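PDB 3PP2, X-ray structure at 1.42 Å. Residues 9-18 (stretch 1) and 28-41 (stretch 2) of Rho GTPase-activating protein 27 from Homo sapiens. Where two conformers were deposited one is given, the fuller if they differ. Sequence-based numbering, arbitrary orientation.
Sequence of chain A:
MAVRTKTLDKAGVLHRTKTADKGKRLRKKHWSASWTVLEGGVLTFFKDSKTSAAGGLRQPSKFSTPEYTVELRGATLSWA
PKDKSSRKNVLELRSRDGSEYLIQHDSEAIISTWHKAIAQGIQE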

# COMPACT_ATOMS: atom_id res chain seq x y z
N ASP A 9 6.91 12.32 -12.22
CA ASP A 9 5.94 11.77 -13.20
C ASP A 9 5.57 10.36 -12.80
O ASP A 9 6.26 9.73 -12.02
CB ASP A 9 6.53 11.81 -14.58
CG ASP A 9 6.93 13.22 -14.99
OD1 ASP A 9 6.37 14.23 -14.42
OD2 ASP A 9 7.83 13.33 -15.85
N LYS A 10 4.44 9.89 -13.32
CA LYS A 10 3.89 8.64 -12.86
C LYS A 10 2.93 8.11 -13.91
O LYS A 10 2.29 8.87 -14.60
CB LYS A 10 3.17 8.85 -11.53
CG LYS A 10 2.99 7.60 -10.75
CD LYS A 10 2.48 7.96 -9.34
CE LYS A 10 2.31 6.72 -8.46
NZ LYS A 10 3.59 6.05 -8.19
N ALA A 11 2.76 6.80 -13.96
CA ALA A 11 1.79 6.18 -14.83
C ALA A 11 1.30 4.90 -14.19
O ALA A 11 2.08 4.17 -13.54
CB ALA A 11 2.42 5.92 -16.27
N GLY A 12 0.02 4.61 -14.37
CA GLY A 12 -0.61 3.43 -13.78
C GLY A 12 -2.08 3.32 -14.09
O GLY A 12 -2.66 4.24 -14.64
N VAL A 13 -2.69 2.18 -13.79
CA VAL A 13 -4.10 2.05 -13.96
C VAL A 13 -4.86 2.54 -12.71
O VAL A 13 -4.56 2.10 -11.59
CB VAL A 13 -4.50 0.62 -14.36
CG1 VAL A 13 -6.04 0.52 -14.44
CG2 VAL A 13 -3.85 0.20 -15.69
N LEU A 14 -5.82 3.42 -12.90
CA LEU A 14 -6.66 3.97 -11.84
C LEU A 14 -8.11 3.93 -12.26
O LEU A 14 -8.44 3.99 -13.45
CB LEU A 14 -6.29 5.42 -11.51
CG LEU A 14 -4.91 5.61 -10.90
CD1 LEU A 14 -4.55 7.10 -10.82
CD2 LEU A 14 -4.82 4.94 -9.54
N HIS A 15 -9.00 3.93 -11.28
CA HIS A 15 -10.41 4.15 -11.50
C HIS A 15 -10.69 5.65 -11.44
O HIS A 15 -10.14 6.38 -10.61
CB HIS A 15 -11.23 3.40 -10.50
CG HIS A 15 -11.08 1.94 -10.62
ND1 HIS A 15 -12.01 1.14 -11.23
CD2 HIS A 15 -10.11 1.11 -10.16
CE1 HIS A 15 -11.61 -0.12 -11.16
NE2 HIS A 15 -10.45 -0.16 -10.54
N ARG A 16 -11.54 6.12 -12.33
CA ARG A 16 -11.90 7.54 -12.33
C ARG A 16 -13.26 7.77 -12.92
O ARG A 16 -13.71 7.01 -13.80
CB ARG A 16 -10.84 8.37 -13.07
CG ARG A 16 -10.90 8.37 -14.58
CD ARG A 16 -10.61 7.03 -15.15
NE ARG A 16 -10.49 7.00 -16.60
CZ ARG A 16 -11.52 7.07 -17.42
NH1 ARG A 16 -11.31 6.99 -18.75
NH2 ARG A 16 -12.75 7.18 -16.92
N THR A 17 -13.89 8.86 -12.49
CA THR A 17 -15.09 9.36 -13.12
C THR A 17 -15.05 10.88 -13.11
O THR A 17 -14.60 11.49 -12.13
CB THR A 17 -16.38 8.88 -12.37
OG1 THR A 17 -17.53 9.40 -13.04
CG2 THR A 17 -16.44 9.26 -10.87
N LYS A 18 -15.59 11.48 -14.15
CA LYS A 18 -15.87 12.89 -14.14
C LYS A 18 -17.13 13.09 -13.31
O LYS A 18 -18.03 12.21 -13.28
CB LYS A 18 -16.08 13.40 -15.57
CG LYS A 18 -16.12 14.90 -15.71
CD LYS A 18 -16.06 15.31 -17.20
CE LYS A 18 -16.04 16.83 -17.35
NZ LYS A 18 -16.06 17.15 -18.82
N LYS A 28 -25.03 11.34 -12.60
CA LYS A 28 -24.54 10.10 -11.96
C LYS A 28 -23.08 9.90 -12.23
O LYS A 28 -22.49 10.59 -13.05
CB LYS A 28 -25.32 8.90 -12.41
CG LYS A 28 -25.07 8.43 -13.82
CD LYS A 28 -26.05 7.28 -14.19
N LYS A 29 -22.49 8.95 -11.52
CA LYS A 29 -21.11 8.59 -11.73
C LYS A 29 -20.95 7.70 -12.95
O LYS A 29 -21.88 6.96 -13.35
CB LYS A 29 -20.50 7.98 -10.46
CG LYS A 29 -20.24 9.11 -9.40
CD LYS A 29 -19.78 8.63 -8.11
CE LYS A 29 -19.86 9.74 -7.09
NZ LYS A 29 -21.27 10.09 -6.71
N HIS A 30 -19.80 7.86 -13.59
CA HIS A 30 -19.42 7.12 -14.78
C HIS A 30 -18.02 6.54 -14.62
O HIS A 30 -17.08 6.95 -15.29
CB HIS A 30 -19.49 8.05 -16.00
CG HIS A 30 -20.87 8.42 -16.38
ND1 HIS A 30 -21.56 9.46 -15.79
CD2 HIS A 30 -21.71 7.89 -17.30
CE1 HIS A 30 -22.76 9.55 -16.33
NE2 HIS A 30 -22.88 8.61 -17.25
N TRP A 31 -17.87 5.63 -13.66
CA TRP A 31 -16.56 5.04 -13.38
C TRP A 31 -16.05 4.10 -14.46
O TRP A 31 -16.81 3.26 -14.99
CB TRP A 31 -16.59 4.23 -12.08
CG TRP A 31 -16.80 4.97 -10.81
CD1 TRP A 31 -17.96 5.04 -10.08
CD2 TRP A 31 -15.79 5.63 -10.02
NE1 TRP A 31 -17.75 5.73 -8.91
CE2 TRP A 31 -16.43 6.11 -8.85
CE3 TRP A 31 -14.43 5.91 -10.21
CZ2 TRP A 31 -15.74 6.84 -7.86
CZ3 TRP A 31 -13.76 6.61 -9.25
CH2 TRP A 31 -14.40 7.06 -8.08
N SER A 32 -14.76 4.20 -14.72
CA SER A 32 -14.00 3.24 -15.51
C SER A 32 -12.59 3.16 -14.97
O SER A 32 -12.11 4.13 -14.37
CB SER A 32 -13.88 3.71 -16.96
OG SER A 32 -15.12 3.77 -17.58
N ALA A 33 -11.91 2.05 -15.22
CA ALA A 33 -10.48 1.96 -15.00
C ALA A 33 -9.73 2.27 -16.28
O ALA A 33 -10.08 1.76 -17.34
CB ALA A 33 -10.08 0.56 -14.50
N SER A 34 -8.73 3.10 -16.20
CA SER A 34 -7.89 3.42 -17.34
C SER A 34 -6.47 3.63 -16.99
O SER A 34 -6.14 4.00 -15.85
CB SER A 34 -8.39 4.68 -18.06
OG SER A 34 -8.08 5.87 -17.37
N TRP A 35 -5.61 3.41 -17.97
CA TRP A 35 -4.27 3.94 -17.89
C TRP A 35 -4.35 5.45 -17.66
O TRP A 35 -5.24 6.15 -18.17
CB TRP A 35 -3.53 3.64 -19.19
CG TRP A 35 -2.07 3.91 -19.21
CD1 TRP A 35 -1.41 4.77 -20.01
CD2 TRP A 35 -1.10 3.28 -18.37
NE1 TRP A 35 -0.06 4.72 -19.71
CE2 TRP A 35 0.15 3.81 -18.71
CE3 TRP A 35 -1.17 2.31 -17.37
CZ2 TRP A 35 1.33 3.39 -18.09
CZ3 TRP A 35 0.02 1.91 -16.72
CH2 TRP A 35 1.23 2.43 -17.10
N THR A 36 -3.41 5.92 -16.85
CA THR A 36 -3.33 7.30 -16.38
C THR A 36 -1.88 7.68 -16.40
O THR A 36 -1.03 6.92 -15.93
CB THR A 36 -3.90 7.41 -14.94
OG1 THR A 36 -5.23 6.88 -14.91
CG2 THR A 36 -3.93 8.85 -14.43
N VAL A 37 -1.58 8.86 -16.92
CA VAL A 37 -0.23 9.39 -16.97
C VAL A 37 -0.18 10.79 -16.41
O VAL A 37 -0.95 11.64 -16.81
CB VAL A 37 0.33 9.41 -18.41
CG1 VAL A 37 1.72 10.09 -18.52
CG2 VAL A 37 0.37 7.95 -18.96
N LEU A 38 0.72 11.00 -15.47
CA LEU A 38 1.08 12.32 -14.98
C LEU A 38 2.45 12.68 -15.52
O LEU A 38 3.43 11.99 -15.28
CB LEU A 38 1.13 12.30 -13.46
CG LEU A 38 1.59 13.58 -12.77
CD1 LEU A 38 0.65 14.72 -13.06
CD2 LEU A 38 1.72 13.32 -11.28
N GLU A 39 2.51 13.75 -16.31
CA GLU A 39 3.78 14.18 -16.92
C GLU A 39 3.72 15.69 -17.08
O GLU A 39 2.73 16.20 -17.58
CB GLU A 39 3.94 13.49 -18.29
CG GLU A 39 5.25 13.71 -18.99
CD GLU A 39 5.48 12.70 -20.15
OE1 GLU A 39 4.59 11.83 -20.42
OE2 GLU A 39 6.55 12.79 -20.80
N GLY A 40 4.78 16.37 -16.67
CA GLY A 40 4.85 17.80 -16.80
C GLY A 40 3.70 18.65 -16.30
O GLY A 40 3.31 19.62 -16.96
N GLY A 41 3.15 18.33 -15.13
CA GLY A 41 2.02 19.11 -14.63
C GLY A 41 0.65 18.87 -15.30
O GLY A 41 -0.27 19.66 -15.14
O HOH W 1 -15.35 6.54 -17.70
O HOH W 2 -16.54 9.77 -16.24
O HOH W 3 -20.41 11.96 -11.97

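Two antiparallel strands pair here, and the even-numbered residues of stretch 1 carry the backbone ladder. At its start, Asp9 reaches the turn with a weak hydrogen bond from Gly40 N to OD1 (3.5 Å); Gly40's positive phi favours glycine. Lys10 opens the ladder, its N donating to Leu38 O (3.0 Å) and its O accepting from Leu38 N (2.8 Å), while its long side chain leads the amine away. Ala11 is small enough to let Trp35 close in, CB to CZ2 at 3.3 Å. Gly12 continues this: its N lies over one face of the indole, and its CA sits 3.4 Å from Trp35 CZ3. Val13 CG2 then meets the ring edge at Trp35 CE3 (3.8 Å). Buried Leu14 pairs with Ser34 through both backbone bonds and rests CB 3.8 Å from Thr36 OG1. His15 shares its face with Val13, and Ala33 CB packs over its imidazole. On the other face, Arg16 folds back so that NE donates to Ser34 OG (2.8 Å); Ser32 CB covers its guanidinium, and water 1 links NH2 to His30 O. Thr17 ends the contact by using both branches: OG1 accepts from His30 N (2.8 Å), and CG2 sits over the Trp31 six-membered ring, replacing the ladder with side-chain contacts.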